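Local coordinates for suppressor of fused family protein (Neisseria gonorrhoeae, PDB 3K5J) that is of unknown function but resembles the N-terminal domain of human Suppressor of fused, and so may act by binding other proteins, at residues A[30-40]-A[82-91]; A[63-71]-A[129-140]. One frame throughout, in Å; residues are numbered along the deposited sequence.

Overall arrangement
Both contacts belong to one mixed beta sheet and the helices laid against it, and their centres lie about 15 Å apart. Along the chain the segments alternate: 30-40, 63-71, 82-91, then 129-140. Contact 2, about 8 Å from the centre of the chain, joins strands 65-71 and 135-143 side by side within the sheet; contact 1, farther out, sets helix 30-34 and the start of strand 39-43 against helix 77-91. That helix follows strand 65-71 in the chain and ties the two together, since Leu82 and Leu85 pack on Leu140 and Leu82 also reaches Ile69. The partly buried contact 1 thus meets the buried centre of contact 2 through these leucines, within the region related to Suppressor of fused.

Contact 1 of 2, residues A[30-40]-A[82-91]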
loop_
_atom_site.group_PDB
_atom_site.type_symbol
_atom_site.label_atom_id
_atom_site.label_comp_id
_atom_site.label_asym_id
_atom_site.label_seq_id
_atom_site.Cartn_x
_atom_site.Cartn_y
_atom_site.Cartn_z
ATOM N N ARG A 30 0.075 -19.159 -0.409
ATOM C CA ARG A 30 1.281 -18.862 -1.139
ATOM C C ARG A 30 2.377 -18.355 -0.238
ATOM O O ARG A 30 3.535 -18.624 -0.480
ATOM C CB ARG A 30 1.011 -17.885 -2.262
ATOM C CG ARG A 30 0.677 -16.495 -1.838
ATOM C CD ARG A 30 0.036 -15.760 -3.011
ATOM N NE ARG A 30 -1.373 -16.110 -3.099
ATOM C CZ ARG A 30 -2.212 -15.659 -4.045
ATOM N NH1 ARG A 30 -1.800 -14.880 -5.012
ATOM N NH2 ARG A 30 -3.474 -15.991 -3.987
ATOM N N ILE A 31 1.954 -17.659 0.820
ATOM C CA ILE A 31 2.853 -17.043 1.788
ATOM C C ILE A 31 3.812 -18.034 2.435
ATOM O O ILE A 31 5.016 -17.792 2.572
ATOM C CB ILE A 31 2.030 -16.351 2.892
ATOM C CG1 ILE A 31 1.407 -15.079 2.329
ATOM C CG2 ILE A 31 2.923 -16.016 4.100
ATOM C CD1 ILE A 31 2.416 -14.154 1.588
ATOM N N VAL A 32 3.246 -19.158 2.815
ATOM C CA VAL A 32 3.935 -20.168 3.631
ATOM C C VAL A 32 5.164 -20.697 2.895
ATOM O O VAL A 32 6.214 -20.820 3.517
ATOM C CB VAL A 32 2.981 -21.285 4.025
ATOM C CG1 VAL A 32 3.699 -22.336 4.820
ATOM C CG2 VAL A 32 1.821 -20.678 4.840
ATOM N N GLU A 33 5.073 -20.902 1.584
ATOM C CA GLU A 33 6.287 -21.307 0.787
ATOM C C GLU A 33 7.110 -20.133 0.300
ATOM O O GLU A 33 8.349 -20.114 0.357
ATOM C CB GLU A 33 5.916 -22.197 -0.397
ATOM N N GLU A 34 6.444 -19.085 -0.102
ATOM C CA GLU A 34 7.101 -18.032 -0.847
ATOM C C GLU A 34 7.711 -16.944 0.017
ATOM O O GLU A 34 8.703 -16.320 -0.385
ATOM C CB GLU A 34 6.161 -17.420 -1.858
ATOM C CG GLU A 34 5.719 -18.450 -2.921
ATOM C CD GLU A 34 4.864 -17.819 -3.979
ATOM O OE1 GLU A 34 5.184 -16.666 -4.433
ATOM O OE2 GLU A 34 3.928 -18.526 -4.434
ATOM N N LEU A 35 7.106 -16.678 1.164
ATOM C CA LEU A 35 7.626 -15.653 2.056
ATOM C C LEU A 35 7.237 -15.994 3.488
ATOM O O LEU A 35 6.347 -15.387 4.091
ATOM C CB LEU A 35 7.221 -14.247 1.657
ATOM C CG LEU A 35 7.881 -13.059 2.359
ATOM C CD1 LEU A 35 9.413 -13.099 2.196
ATOM C CD2 LEU A 35 7.324 -11.733 1.822
ATOM N N PRO A 36 7.902 -17.025 4.044
ATOM C CA PRO A 36 7.544 -17.503 5.357
ATOM C C PRO A 36 7.494 -16.373 6.398
ATOM O O PRO A 36 8.336 -15.481 6.383
ATOM C CB PRO A 36 8.628 -18.510 5.670
ATOM C CG PRO A 36 9.129 -18.964 4.346
ATOM C CD PRO A 36 9.015 -17.808 3.462
ATOM N N ASP A 37 6.504 -16.454 7.267
ATOM C CA ASP A 37 6.282 -15.512 8.376
ATOM C C ASP A 37 5.744 -14.141 7.962
ATOM O O ASP A 37 5.550 -13.286 8.825
ATOM C CB ASP A 37 7.515 -15.292 9.264
ATOM C CG ASP A 37 8.089 -16.566 9.765
ATOM O OD1 ASP A 37 7.311 -17.381 10.292
ATOM O OD2 ASP A 37 9.350 -16.752 9.617
ATOM N N PHE A 38 5.413 -13.960 6.690
ATOM C CA PHE A 38 4.843 -12.688 6.246
ATOM C C PHE A 38 3.613 -12.350 7.058
ATOM O O PHE A 38 2.756 -13.201 7.329
ATOM C CB PHE A 38 4.456 -12.772 4.760
ATOM C CG PHE A 38 3.811 -11.520 4.217
ATOM C CD1 PHE A 38 4.563 -10.400 3.917
ATOM C CD2 PHE A 38 2.452 -11.509 3.944
ATOM C CE1 PHE A 38 3.980 -9.278 3.421
ATOM C CE2 PHE A 38 1.866 -10.388 3.391
ATOM C CZ PHE A 38 2.625 -9.258 3.151
ATOM N N GLN A 39 3.491 -11.070 7.421
ATOM C CA GLN A 39 2.316 -10.574 8.119
ATOM C C GLN A 39 1.703 -9.364 7.414
ATOM O O GLN A 39 2.334 -8.692 6.607
ATOM C CB GLN A 39 2.604 -10.151 9.567
ATOM C CG GLN A 39 2.982 -11.297 10.470
ATOM C CD GLN A 39 2.803 -10.995 11.942
ATOM O OE1 GLN A 39 3.770 -10.776 12.656
ATOM N NE2 GLN A 39 1.536 -10.900 12.379
ATOM N N VAL A 40 0.443 -9.099 7.756
ATOM C CA VAL A 40 -0.175 -7.793 7.505
ATOM C C VAL A 40 -0.591 -7.255 8.868
ATOM O O VAL A 40 -1.132 -7.997 9.698
ATOM C CB VAL A 40 -1.386 -7.893 6.538
ATOM C CG1 VAL A 40 -2.223 -6.597 6.481
ATOM C CG2 VAL A 40 -0.847 -8.286 5.135
ATOM N N LEU A 82 -2.297 -7.759 -0.271
ATOM C CA LEU A 82 -0.916 -7.675 0.179
ATOM C C LEU A 82 -0.210 -9.037 0.121
ATOM O O LEU A 82 0.984 -9.079 -0.189
ATOM C CB LEU A 82 -0.816 -7.027 1.554
ATOM C CG LEU A 82 -1.111 -5.522 1.576
ATOM C CD1 LEU A 82 -1.283 -4.983 3.007
ATOM C CD2 LEU A 82 -0.040 -4.723 0.848
ATOM N N ALA A 83 -0.921 -10.143 0.380
ATOM C CA ALA A 83 -0.327 -11.472 0.196
ATOM C C ALA A 83 0.066 -11.722 -1.268
ATOM O O ALA A 83 1.144 -12.231 -1.574
ATOM C CB ALA A 83 -1.228 -12.589 0.719
HETATM N N MSE A 84 -0.797 -11.317 -2.176
HETATM C CA MSE A 84 -0.522 -11.423 -3.615
HETATM C C MSE A 84 0.715 -10.605 -3.958
HETATM O O MSE A 84 1.592 -11.068 -4.704
HETATM C CB MSE A 84 -1.740 -10.954 -4.395
HETATM C CG MSE A 84 -1.494 -10.828 -5.895
HETATM SE SE MSE A 84 -2.932 -9.982 -6.850
HETATM C CE MSE A 84 -2.599 -8.185 -6.305
ATOM N N LEU A 85 0.795 -9.375 -3.416
ATOM C CA LEU A 85 1.944 -8.499 -3.702
ATOM C C LEU A 85 3.252 -9.003 -3.091
ATOM O O LEU A 85 4.316 -8.801 -3.663
ATOM C CB LEU A 85 1.668 -7.000 -3.335
ATOM C CG LEU A 85 0.474 -6.399 -4.088
ATOM C CD1 LEU A 85 0.271 -4.915 -3.682
ATOM C CD2 LEU A 85 0.607 -6.531 -5.598
ATOM N N ALA A 86 3.185 -9.652 -1.953
ATOM C CA ALA A 86 4.348 -10.268 -1.341
ATOM C C ALA A 86 4.918 -11.305 -2.323
ATOM O O ALA A 86 6.120 -11.335 -2.569
ATOM C CB ALA A 86 3.959 -10.954 -0.030
ATOM N N SER A 87 4.061 -12.176 -2.856
ATOM C CA SER A 87 4.505 -13.167 -3.854
ATOM C C SER A 87 5.104 -12.484 -5.075
ATOM O O SER A 87 6.194 -12.859 -5.552
ATOM C CB SER A 87 3.309 -14.028 -4.287
ATOM O OG SER A 87 3.655 -14.805 -5.431
ATOM N N ALA A 88 4.390 -11.504 -5.618
ATOM C CA ALA A 88 4.820 -10.805 -6.839
ATOM C C ALA A 88 6.151 -10.085 -6.656
ATOM O O ALA A 88 7.042 -10.104 -7.535
ATOM C CB ALA A 88 3.761 -9.843 -7.315
ATOM N N SER A 89 6.327 -9.470 -5.485
ATOM C CA SER A 89 7.536 -8.679 -5.244
ATOM C C SER A 89 8.769 -9.574 -5.101
ATOM O O SER A 89 9.891 -9.122 -5.385
ATOM C CB SER A 89 7.355 -7.783 -4.009
ATOM O OG SER A 89 7.333 -8.560 -2.845
HETATM N N MSE A 90 8.600 -10.810 -4.617
HETATM C CA MSE A 90 9.711 -11.759 -4.524
HETATM C C MSE A 90 10.139 -12.244 -5.913
HETATM O O MSE A 90 11.322 -12.496 -6.151
HETATM C CB MSE A 90 9.363 -12.954 -3.630
HETATM C CG MSE A 90 9.231 -12.627 -2.127
HETATM SE SE MSE A 90 10.706 -11.638 -1.261
HETATM C CE MSE A 90 10.035 -9.785 -1.279
ATOM N N HIS A 91 9.186 -12.335 -6.839
ATOM C CA HIS A 91 9.482 -12.771 -8.219
ATOM C C HIS A 91 9.972 -11.661 -9.130
ATOM O O HIS A 91 10.831 -11.875 -10.006
ATOM C CB HIS A 91 8.269 -13.446 -8.820
ATOM C CG HIS A 91 8.036 -14.809 -8.271
ATOM N ND1 HIS A 91 6.815 -15.221 -7.803
ATOM C CD2 HIS A 91 8.886 -15.849 -8.078
ATOM C CE1 HIS A 91 6.897 -16.485 -7.425
ATOM N NE2 HIS A 91 8.150 -16.878 -7.542
HETATM O O HOH W 1 2.129 -17.214 -6.111
#
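Leu82 opens the contact by setting its CB 3.8 Å from Val40 CG2; the two branched side chains cross at about a right angle. Next, Ala83 meets Ile31, whose CG1, in one of two modelled conformers, lies 4.0 Å from Ala83 CB, and the small methyl suits a place where two helices run close. Alongside Met84, a selenomethionine here, the bent Arg30 chain points the same way and brings NH1 near the CA of that residue. Ala86 is the hub: its CB sits over the centre of the Phe38 ring, 3.8 Å from the ring centroid in a CH-pi contact, while Leu35 CD2 and, in the same conformer, Ile31 CD1 close on this methyl. Phe38 lays its face under Ala86 with CG anti to the backbone N (chi1 178°). Ser87 OG donates a 2.6 Å hydrogen bond to Glu34 OE1, on the syn side and 26° out of the carboxylate plane; a water donating to Glu34 OE2 and Ser87 OG closes a small ring. Met90 crosses Leu35, and both side chains also touch Phe62. Small Ala83 and Ala86 thus let helix 30-34 lie beside helix 77-91, their segments 28° from parallel, in helix-on-helix packing at the margin of the mixed sheet, where the type II turn from Leu35 to Phe38 carries the chain into strand 39-43.

Contact 2 of 2, residues A[63-71]-A[129-140]; sequences LGQEFFIIS and LEYMDNVRFFWL
Strands 65-71 and 135-140 run parallel, with Gln65 beside Arg136 and Phe68 beside Trp139, joined by five backbone bonds from Arg136 N to Gly64 O through Leu140 N to Phe68 O. Gly64, at positive phi, turns the chain out of the preceding helix into the strand. Phe68 lies on the same face as Trp139, whose CA stands over its ring, 4.0 Å from the centroid; the ring and the indole five-membered ring are near parallel (10°) but slid apart, with Phe68 CE1 3.6 Å from Trp139 CD1. Having CG between the backbone N and carbonyl carbon (chi1 64°) swings Phe68 across to its neighbour and to Leu129 CD2. On the other face Gln65 CD meets Phe138 CE2 at 3.6 Å, its amide plane tilted 44° to the ring and its NE2 hydrogen-bonded to Phe96 O and Gln97; Phe67 CB packs on Leu140 CD1. Back on the face of Phe68 and Trp139, Glu66 runs beside Phe137, CB to CE2 3.7 Å. Aromatic rings make up much of both faces; Ser56, Tyr4, Gly58 N and Gly60 N bind the buried Glu66 carboxylate, and a water shared with Ile70 N accepts from Trp139 NE1, which probably offsets the cost of burying these polar groups.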
loop_
_atom_site.group_PDB
_atom_site.type_symbol
_atom_site.label_atom_id
_atom_site.label_comp_id
_atom_site.label_asym_id
_atom_site.label_seq_id
_atom_site.Cartn_x
_atom_site.Cartn_y
_atom_site.Cartn_z
ATOM N N LEU A 63 13.543 -6.739 -0.109
ATOM C CA LEU A 63 13.360 -5.625 -1.041
ATOM C C LEU A 63 13.828 -4.273 -0.477
ATOM O O LEU A 63 14.082 -3.328 -1.238
ATOM C CB LEU A 63 11.864 -5.535 -1.397
ATOM C CG LEU A 63 11.433 -4.801 -2.624
ATOM C CD1 LEU A 63 11.962 -5.560 -3.834
ATOM C CD2 LEU A 63 9.907 -4.647 -2.686
ATOM N N GLY A 64 13.871 -4.158 0.850
ATOM C CA GLY A 64 14.210 -2.899 1.487
ATOM C C GLY A 64 13.038 -1.935 1.754
ATOM O O GLY A 64 13.223 -0.817 2.244
ATOM N N GLN A 65 11.821 -2.398 1.431
ATOM C CA GLN A 65 10.621 -1.608 1.669
ATOM C C GLN A 65 9.421 -2.546 1.932
ATOM O O GLN A 65 9.406 -3.690 1.490
ATOM C CB GLN A 65 10.305 -0.613 0.540
ATOM C CG GLN A 65 10.299 -1.274 -0.847
ATOM C CD GLN A 65 11.469 -0.915 -1.719
ATOM O OE1 GLN A 65 12.497 -0.449 -1.225
ATOM N NE2 GLN A 65 11.341 -1.177 -3.019
ATOM N N GLU A 66 8.475 -1.975 2.657
ATOM C CA GLU A 66 7.131 -2.499 2.846
ATOM C C GLU A 66 6.143 -1.558 2.171
ATOM O O GLU A 66 6.517 -0.454 1.744
ATOM C CB GLU A 66 6.788 -2.577 4.325
ATOM C CG GLU A 66 7.689 -3.453 5.168
ATOM C CD GLU A 66 7.694 -4.944 4.900
ATOM O OE1 GLU A 66 6.838 -5.429 4.124
ATOM O OE2 GLU A 66 8.597 -5.638 5.468
ATOM N N PHE A 67 4.877 -1.986 2.118
ATOM C CA PHE A 67 3.831 -1.257 1.413
ATOM C C PHE A 67 2.591 -1.134 2.307
ATOM O O PHE A 67 2.298 -2.028 3.114
ATOM C CB PHE A 67 3.463 -1.988 0.126
ATOM C CG PHE A 67 4.622 -2.151 -0.819
ATOM C CD1 PHE A 67 5.035 -1.076 -1.607
ATOM C CD2 PHE A 67 5.390 -3.288 -0.819
ATOM C CE1 PHE A 67 6.122 -1.202 -2.427
ATOM C CE2 PHE A 67 6.519 -3.384 -1.628
ATOM C CZ PHE A 67 6.885 -2.350 -2.419
ATOM N N PHE A 68 1.818 -0.061 2.151
ATOM C CA PHE A 68 0.576 0.062 2.885
ATOM C C PHE A 68 -0.544 0.644 2.042
ATOM O O PHE A 68 -0.314 1.406 1.092
ATOM C CB PHE A 68 0.742 0.883 4.192
ATOM C CG PHE A 68 1.128 2.293 3.994
ATOM C CD1 PHE A 68 0.132 3.266 3.860
ATOM C CD2 PHE A 68 2.440 2.687 3.984
ATOM C CE1 PHE A 68 0.469 4.596 3.654
ATOM C CE2 PHE A 68 2.765 4.019 3.803
ATOM C CZ PHE A 68 1.794 4.978 3.630
ATOM N N ILE A 69 -1.765 0.299 2.442
ATOM C CA ILE A 69 -3.024 0.739 1.816
ATOM C C ILE A 69 -3.819 1.499 2.874
ATOM O O ILE A 69 -3.972 0.994 4.018
ATOM C CB ILE A 69 -3.841 -0.461 1.309
ATOM C CG1 ILE A 69 -3.093 -1.249 0.240
ATOM C CG2 ILE A 69 -5.225 -0.012 0.810
ATOM C CD1 ILE A 69 -3.560 -2.691 0.009
ATOM N N ILE A 70 -4.318 2.671 2.489
ATOM C CA ILE A 70 -5.208 3.471 3.351
ATOM C C ILE A 70 -6.632 3.269 2.849
ATOM O O ILE A 70 -6.935 3.575 1.702
ATOM C CB ILE A 70 -4.848 4.986 3.408
ATOM C CG1 ILE A 70 -3.335 5.226 3.505
ATOM C CG2 ILE A 70 -5.646 5.684 4.513
ATOM C CD1 ILE A 70 -2.950 6.711 3.394
ATOM N N SER A 71 -7.495 2.703 3.690
ATOM C CA SER A 71 -8.826 2.261 3.271
ATOM C C SER A 71 -9.930 3.001 3.996
ATOM O O SER A 71 -9.879 3.162 5.222
ATOM C CB SER A 71 -9.000 0.773 3.532
ATOM O OG SER A 71 -10.197 0.277 2.978
ATOM N N LEU A 129 7.043 7.829 9.498
ATOM C CA LEU A 129 6.573 6.542 9.009
ATOM C C LEU A 129 7.487 5.992 7.896
ATOM O O LEU A 129 7.786 4.807 7.878
ATOM C CB LEU A 129 5.142 6.620 8.524
ATOM C CG LEU A 129 4.571 5.257 8.065
ATOM C CD1 LEU A 129 4.428 4.253 9.235
ATOM C CD2 LEU A 129 3.188 5.429 7.338
ATOM N N GLU A 130 7.955 6.860 7.001
ATOM C CA GLU A 130 8.742 6.464 5.836
ATOM C C GLU A 130 9.937 5.562 6.156
ATOM O O GLU A 130 10.168 4.607 5.432
ATOM C CB GLU A 130 9.209 7.723 5.090
ATOM C CG GLU A 130 9.896 7.454 3.746
ATOM C CD GLU A 130 10.712 8.626 3.266
ATOM O OE1 GLU A 130 10.882 9.610 4.026
ATOM O OE2 GLU A 130 11.139 8.552 2.104
ATOM N N TYR A 131 10.734 5.927 7.166
ATOM C CA TYR A 131 11.964 5.190 7.493
ATOM C C TYR A 131 11.899 4.525 8.828
ATOM O O TYR A 131 11.584 5.150 9.839
ATOM C CB TYR A 131 13.184 6.131 7.495
ATOM C CG TYR A 131 13.785 6.365 6.110
ATOM C CD1 TYR A 131 13.326 7.360 5.243
ATOM C CD2 TYR A 131 14.861 5.607 5.678
ATOM C CE1 TYR A 131 13.899 7.532 3.988
ATOM C CE2 TYR A 131 15.412 5.761 4.415
ATOM C CZ TYR A 131 14.946 6.737 3.569
ATOM O OH TYR A 131 15.538 6.902 2.315
HETATM N N MSE A 132 12.298 3.263 8.809
HETATM C CA MSE A 132 12.673 2.466 9.974
HETATM C C MSE A 132 13.980 1.693 9.756
HETATM O O MSE A 132 14.001 0.787 8.982
HETATM C CB MSE A 132 11.627 1.367 10.114
HETATM C CG MSE A 132 11.751 0.380 11.215
HETATM SE SE MSE A 132 10.734 -1.206 11.006
HETATM C CE MSE A 132 11.598 -2.279 9.705
ATOM N N ASP A 133 15.057 1.995 10.464
ATOM C CA ASP A 133 16.336 1.256 10.227
ATOM C C ASP A 133 16.346 0.129 9.140
ATOM O O ASP A 133 15.811 -0.973 9.305
ATOM C CB ASP A 133 16.934 0.699 11.500
ATOM C CG ASP A 133 18.410 0.376 11.328
ATOM O OD1 ASP A 133 19.140 1.246 10.827
ATOM O OD2 ASP A 133 18.832 -0.733 11.673
ATOM N N ASN A 134 17.008 0.454 8.031
ATOM C CA ASN A 134 17.191 -0.417 6.820
ATOM C C ASN A 134 15.981 -0.551 5.889
ATOM O O ASN A 134 16.144 -1.100 4.788
ATOM C CB ASN A 134 17.882 -1.806 6.976
ATOM C CG ASN A 134 19.276 -1.706 7.601
ATOM O OD1 ASN A 134 20.104 -0.926 7.150
ATOM N ND2 ASN A 134 19.533 -2.518 8.623
ATOM N N VAL A 135 14.824 0.026 6.277
ATOM C CA VAL A 135 13.595 -0.259 5.556
ATOM C C VAL A 135 12.703 0.953 5.420
ATOM O O VAL A 135 12.528 1.728 6.354
ATOM C CB VAL A 135 12.842 -1.424 6.252
ATOM C CG1 VAL A 135 11.506 -1.713 5.636
ATOM C CG2 VAL A 135 13.720 -2.731 6.248
ATOM N N ARG A 136 12.107 1.099 4.246
ATOM C CA ARG A 136 11.170 2.174 4.021
ATOM C C ARG A 136 9.743 1.675 3.862
ATOM O O ARG A 136 9.526 0.504 3.597
ATOM C CB ARG A 136 11.601 2.894 2.761
ATOM C CG ARG A 136 12.981 3.563 2.900
ATOM C CD ARG A 136 13.467 4.130 1.576
ATOM N NE ARG A 136 12.813 5.394 1.284
ATOM C CZ ARG A 136 12.966 6.037 0.121
ATOM N NH1 ARG A 136 13.650 5.508 -0.896
ATOM N NH2 ARG A 136 12.411 7.208 -0.023
ATOM N N PHE A 137 8.782 2.565 4.076
ATOM C CA PHE A 137 7.347 2.262 3.984
ATOM C C PHE A 137 6.728 3.120 2.899
ATOM O O PHE A 137 6.673 4.353 3.015
ATOM C CB PHE A 137 6.665 2.520 5.330
ATOM C CG PHE A 137 7.034 1.458 6.347
ATOM C CD1 PHE A 137 8.258 1.483 7.005
ATOM C CD2 PHE A 137 6.161 0.428 6.608
ATOM C CE1 PHE A 137 8.639 0.450 7.809
ATOM C CE2 PHE A 137 6.531 -0.607 7.464
ATOM C CZ PHE A 137 7.761 -0.572 8.080
ATOM N N PHE A 138 6.325 2.458 1.829
ATOM C CA PHE A 138 5.742 3.110 0.667
ATOM C C PHE A 138 4.230 2.928 0.615
ATOM O O PHE A 138 3.689 1.902 1.008
ATOM C CB PHE A 138 6.375 2.596 -0.664
ATOM C CG PHE A 138 7.836 2.894 -0.833
ATOM C CD1 PHE A 138 8.463 3.925 -0.167
ATOM C CD2 PHE A 138 8.595 2.067 -1.621
ATOM C CE1 PHE A 138 9.803 4.171 -0.388
ATOM C CE2 PHE A 138 9.963 2.299 -1.806
ATOM C CZ PHE A 138 10.542 3.354 -1.166
ATOM N N TRP A 139 3.569 3.939 0.057
ATOM C CA TRP A 139 2.115 4.022 -0.056
ATOM C C TRP A 139 1.633 3.479 -1.391
ATOM O O TRP A 139 2.106 3.875 -2.460
ATOM C CB TRP A 139 1.740 5.492 0.074
ATOM C CG TRP A 139 0.332 5.843 -0.019
ATOM C CD1 TRP A 139 -0.730 5.075 0.312
ATOM C CD2 TRP A 139 -0.189 7.129 -0.339
ATOM N NE1 TRP A 139 -1.898 5.781 0.189
ATOM C CE2 TRP A 139 -1.591 7.054 -0.209
ATOM C CE3 TRP A 139 0.377 8.334 -0.744
ATOM C CZ2 TRP A 139 -2.419 8.147 -0.433
ATOM C CZ3 TRP A 139 -0.439 9.412 -0.990
ATOM C CH2 TRP A 139 -1.813 9.313 -0.828
ATOM N N LEU A 140 0.722 2.519 -1.325
ATOM C CA LEU A 140 -0.006 2.027 -2.487
ATOM C C LEU A 140 -1.236 2.943 -2.730
ATOM O O LEU A 140 -2.288 2.756 -2.127
ATOM C CB LEU A 140 -0.417 0.584 -2.250
ATOM C CG LEU A 140 0.708 -0.443 -2.162
ATOM C CD1 LEU A 140 0.213 -1.793 -1.714
ATOM C CD2 LEU A 140 1.504 -0.511 -3.449
HETATM O O HOH W 2 15.525 0.555 2.057
HETATM O O HOH W 3 -3.969 3.745 -0.138
#